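Local atomic coordinates of TPR repeat-containing protein (Cytophaga hutchinsonii, PDB entry 3U4T), a protein that is of unknown function but carries tetratricopeptide repeats, helical hairpins that in related proteins commonly bind protein partners. Residues 140-150 / 161-172. The protein carries 1 engineered substitution. Numbering follows the deposited sequence.
Sequences TDPKVFYELGQ and ADSSFVKVLELK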
loop_
_atom_site.group_PDB
_atom_site.type_symbol
_atom_site.label_atom_id
_atom_site.label_comp_id
_atom_site.label_asym_id
_atom_site.label_seq_id
_atom_site.Cartn_x
_atom_site.Cartn_y
_atom_site.Cartn_z
ATOM N N THR A 140 -3.980 15.250 0.593
ATOM C CA THR A 140 -3.050 15.198 1.706
ATOM C C THR A 140 -2.599 13.801 2.079
ATOM O O THR A 140 -1.643 13.650 2.835
ATOM C CB THR A 140 -3.666 15.833 2.962
ATOM O OG1 THR A 140 -4.855 15.118 3.337
ATOM C CG2 THR A 140 -4.006 17.286 2.701
ATOM N N ASP A 141 -3.279 12.780 1.567
ATOM C CA ASP A 141 -2.906 11.408 1.897
ATOM C C ASP A 141 -1.559 11.057 1.271
ATOM O O ASP A 141 -1.447 10.899 0.055
ATOM C CB ASP A 141 -3.982 10.431 1.415
ATOM C CG ASP A 141 -3.788 9.034 1.968
ATOM O OD1 ASP A 141 -2.775 8.807 2.672
ATOM O OD2 ASP A 141 -4.647 8.165 1.696
ATOM N N PRO A 142 -0.512 10.938 2.100
ATOM C CA PRO A 142 0.842 10.607 1.652
ATOM C C PRO A 142 0.873 9.365 0.771
ATOM O O PRO A 142 1.505 9.360 -0.288
ATOM C CB PRO A 142 1.593 10.387 2.966
ATOM C CG PRO A 142 0.889 11.301 3.902
ATOM C CD PRO A 142 -0.555 11.044 3.567
ATOM N N LYS A 143 0.195 8.313 1.233
ATOM C CA LYS A 143 0.128 7.043 0.519
ATOM C C LYS A 143 -0.235 7.284 -0.936
ATOM O O LYS A 143 0.348 6.680 -1.832
ATOM C CB LYS A 143 -0.905 6.131 1.184
ATOM C CG LYS A 143 -1.122 4.788 0.501
ATOM C CD LYS A 143 -2.224 3.995 1.211
ATOM C CE LYS A 143 -1.765 3.437 2.559
ATOM N NZ LYS A 143 -1.326 2.008 2.468
ATOM N N VAL A 144 -1.195 8.170 -1.176
ATOM C CA VAL A 144 -1.578 8.481 -2.541
ATOM C C VAL A 144 -0.326 8.853 -3.331
ATOM O O VAL A 144 -0.104 8.365 -4.440
ATOM C CB VAL A 144 -2.550 9.669 -2.600
ATOM C CG1 VAL A 144 -2.710 10.145 -4.033
ATOM C CG2 VAL A 144 -3.890 9.257 -2.032
ATOM N N PHE A 145 0.499 9.719 -2.755
ATOM C CA PHE A 145 1.712 10.145 -3.437
ATOM C C PHE A 145 2.824 9.094 -3.430
ATOM O O PHE A 145 3.670 9.074 -4.330
ATOM C CB PHE A 145 2.215 11.453 -2.837
ATOM C CG PHE A 145 1.344 12.635 -3.151
ATOM C CD1 PHE A 145 0.686 13.321 -2.135
ATOM C CD2 PHE A 145 1.211 13.080 -4.457
ATOM C CE1 PHE A 145 -0.085 14.434 -2.412
ATOM C CE2 PHE A 145 0.441 14.195 -4.749
ATOM C CZ PHE A 145 -0.209 14.874 -3.722
ATOM N N TYR A 146 2.817 8.222 -2.425
ATOM C CA TYR A 146 3.820 7.167 -2.311
ATOM C C TYR A 146 3.595 6.085 -3.381
ATOM O O TYR A 146 4.537 5.633 -4.051
ATOM C CB TYR A 146 3.748 6.535 -0.922
ATOM C CG TYR A 146 4.687 5.366 -0.722
ATOM C CD1 TYR A 146 4.240 4.177 -0.150
ATOM C CD2 TYR A 146 6.030 5.455 -1.086
ATOM C CE1 TYR A 146 5.106 3.101 0.053
ATOM C CE2 TYR A 146 6.903 4.384 -0.883
ATOM C CZ TYR A 146 6.434 3.212 -0.316
ATOM O OH TYR A 146 7.293 2.156 -0.124
ATOM N N GLU A 147 2.335 5.681 -3.531
ATOM C CA GLU A 147 1.955 4.672 -4.508
ATOM C C GLU A 147 1.989 5.213 -5.923
ATOM O O GLU A 147 2.218 4.468 -6.873
ATOM C CB GLU A 147 0.566 4.121 -4.182
ATOM C CG GLU A 147 0.620 2.940 -3.220
ATOM C CD GLU A 147 -0.679 2.720 -2.487
ATOM O OE1 GLU A 147 -1.684 3.375 -2.847
ATOM O OE2 GLU A 147 -0.693 1.888 -1.553
ATOM N N LEU A 148 1.768 6.514 -6.067
ATOM C CA LEU A 148 1.796 7.111 -7.382
ATOM C C LEU A 148 3.247 7.211 -7.826
ATOM O O LEU A 148 3.570 6.915 -8.980
ATOM C CB LEU A 148 1.127 8.488 -7.357
ATOM C CG LEU A 148 1.121 9.297 -8.664
ATOM C CD1 LEU A 148 0.616 8.465 -9.838
ATOM C CD2 LEU A 148 0.254 10.522 -8.459
ATOM N N GLY A 149 4.130 7.597 -6.904
ATOM C CA GLY A 149 5.545 7.712 -7.236
ATOM C C GLY A 149 6.137 6.384 -7.687
ATOM O O GLY A 149 6.953 6.318 -8.625
ATOM N N GLN A 150 5.719 5.317 -7.015
ATOM C CA GLN A 150 6.184 3.992 -7.355
ATOM C C GLN A 150 5.696 3.635 -8.750
ATOM O O GLN A 150 6.423 3.017 -9.531
ATOM C CB GLN A 150 5.659 2.971 -6.355
ATOM C CG GLN A 150 6.235 3.122 -4.962
ATOM C CD GLN A 150 5.720 2.054 -4.035
ATOM O OE1 GLN A 150 4.563 2.072 -3.633
ATOM N NE2 GLN A 150 6.572 1.095 -3.710
ATOM N N ALA A 161 8.581 10.460 -10.550
ATOM C CA ALA A 161 8.541 9.652 -9.335
ATOM C C ALA A 161 9.168 10.476 -8.213
ATOM O O ALA A 161 8.678 10.466 -7.078
ATOM C CB ALA A 161 9.332 8.346 -9.518
ATOM N N ASP A 162 10.239 11.202 -8.537
ATOM C CA ASP A 162 10.951 12.020 -7.555
ATOM C C ASP A 162 10.061 13.107 -6.978
ATOM O O ASP A 162 9.952 13.243 -5.764
ATOM C CB ASP A 162 12.201 12.649 -8.202
ATOM C CG ASP A 162 13.276 13.044 -7.176
ATOM O OD1 ASP A 162 13.319 12.445 -6.082
ATOM O OD2 ASP A 162 14.097 13.942 -7.480
ATOM N N SER A 163 9.424 13.877 -7.853
ATOM C CA SER A 163 8.546 14.967 -7.420
ATOM C C SER A 163 7.444 14.429 -6.530
ATOM O O SER A 163 7.071 15.046 -5.526
ATOM C CB SER A 163 7.915 15.661 -8.627
ATOM O OG SER A 163 8.918 16.127 -9.512
ATOM N N SER A 164 6.920 13.271 -6.910
ATOM C CA SER A 164 5.853 12.643 -6.153
ATOM C C SER A 164 6.397 12.185 -4.804
ATOM O O SER A 164 5.675 12.172 -3.809
ATOM C CB SER A 164 5.281 11.464 -6.950
ATOM O OG SER A 164 4.289 10.776 -6.212
ATOM N N PHE A 165 7.669 11.802 -4.759
ATOM C CA PHE A 165 8.253 11.379 -3.491
ATOM C C PHE A 165 8.567 12.620 -2.656
ATOM O O PHE A 165 8.535 12.578 -1.426
ATOM C CB PHE A 165 9.517 10.538 -3.715
ATOM C CG PHE A 165 9.247 9.198 -4.338
ATOM C CD1 PHE A 165 8.221 8.378 -3.847
ATOM C CD2 PHE A 165 9.998 8.757 -5.427
ATOM C CE1 PHE A 165 7.958 7.137 -4.440
ATOM C CE2 PHE A 165 9.741 7.525 -6.020
ATOM C CZ PHE A 165 8.721 6.718 -5.530
ATOM N N VAL A 166 8.876 13.726 -3.333
ATOM C CA VAL A 166 9.141 14.984 -2.643
ATOM C C VAL A 166 7.866 15.369 -1.900
ATOM O O VAL A 166 7.917 15.987 -0.845
ATOM C CB VAL A 166 9.478 16.125 -3.622
ATOM C CG1 VAL A 166 9.349 17.461 -2.916
ATOM C CG2 VAL A 166 10.887 15.956 -4.154
ATOM N N LYS A 167 6.720 15.005 -2.470
ATOM C CA LYS A 167 5.428 15.297 -1.859
ATOM C C LYS A 167 5.197 14.466 -0.616
ATOM O O LYS A 167 4.587 14.945 0.348
ATOM C CB LYS A 167 4.284 15.034 -2.841
ATOM C CG LYS A 167 3.965 16.180 -3.772
ATOM C CD LYS A 167 3.319 17.328 -3.010
ATOM C CE LYS A 167 2.852 18.411 -3.967
ATOM N NZ LYS A 167 2.109 19.485 -3.265
ATOM N N VAL A 168 5.653 13.213 -0.632
ATOM C CA VAL A 168 5.481 12.359 0.540
ATOM C C VAL A 168 6.260 13.002 1.689
ATOM O O VAL A 168 5.792 13.076 2.821
ATOM C CB VAL A 168 6.010 10.934 0.285
ATOM C CG1 VAL A 168 5.922 10.097 1.560
ATOM C CG2 VAL A 168 5.192 10.276 -0.814
ATOM N N LEU A 169 7.453 13.484 1.374
ATOM C CA LEU A 169 8.292 14.143 2.365
ATOM C C LEU A 169 7.653 15.422 2.883
ATOM O O LEU A 169 7.644 15.663 4.083
ATOM C CB LEU A 169 9.670 14.455 1.770
ATOM C CG LEU A 169 10.566 13.220 1.692
ATOM C CD1 LEU A 169 11.797 13.535 0.864
ATOM C CD2 LEU A 169 10.929 12.768 3.106
ATOM N N GLU A 170 7.119 16.237 1.978
ATOM C CA GLU A 170 6.486 17.485 2.378
ATOM C C GLU A 170 5.400 17.255 3.415
ATOM O O GLU A 170 5.302 17.987 4.393
ATOM C CB GLU A 170 5.859 18.184 1.179
ATOM C CG GLU A 170 6.822 18.641 0.110
ATOM C CD GLU A 170 6.126 19.470 -0.956
ATOM O OE1 GLU A 170 4.877 19.423 -1.025
ATOM O OE2 GLU A 170 6.827 20.161 -1.726
ATOM N N LEU A 171 4.582 16.235 3.192
ATOM C CA LEU A 171 3.478 15.911 4.085
ATOM C C LEU A 171 3.924 15.245 5.383
ATOM O O LEU A 171 3.320 15.451 6.434
ATOM C CB LEU A 171 2.490 15.004 3.351
ATOM C CG LEU A 171 2.063 15.455 1.950
ATOM C CD1 LEU A 171 1.141 14.406 1.356
ATOM C CD2 LEU A 171 1.350 16.806 2.018
ATOM N N LYS A 172 4.951 14.409 5.306
ATOM C CA LYS A 172 5.483 13.748 6.500
ATOM C C LYS A 172 7.004 13.912 6.454
ATOM O O LYS A 172 7.708 13.026 5.972
ATOM C CB LYS A 172 5.112 12.259 6.540
ATOM C CG LYS A 172 3.621 11.979 6.649
ATOM C CD LYS A 172 2.999 12.575 7.901
ATOM C CE LYS A 172 1.525 12.191 8.023
ATOM N NZ LYS A 172 1.328 10.712 8.062
#
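Helices 142-150 and 161-171 run antiparallel at 160°, their axes approaching to 8.0 Å, and G149 meets A161 with CA atoms 4.1 Å apart. F145 is the knob of the interface, set among S164, K167, V168 and L171. Its CG lies anti to the carbonyl carbon (chi1 -70°), which turns the ring to pass beneath K167. K167 CB sits over one face, 4.0 Å from the ring centroid, in a CH-pi contact. L171 CD1 reaches F145 CD1 at 3.7 Å and also packs on P142. Replacing F145 by alanine would probably leave the hole between S164, K167, V168 and L171 unfilled, with K167 CB and L171 CD1 losing their ring contacts. S164 OG donates to F145 O at 2.6 Å, in the carbonyl plane and on a lone pair. The same oxygen accepts from G149 N. F165 CZ comes within 3.4 Å of G149 C, and a side chain at G149 would run into this ring. V168 CG2 packs against the backbone of Y146. W181 of helix 176-189 meets the rings of both Y146 and F165. Close antiparallel packing of consecutive helices, with small residues where they come nearest, is characteristic of the tetratricopeptide repeat hairpin.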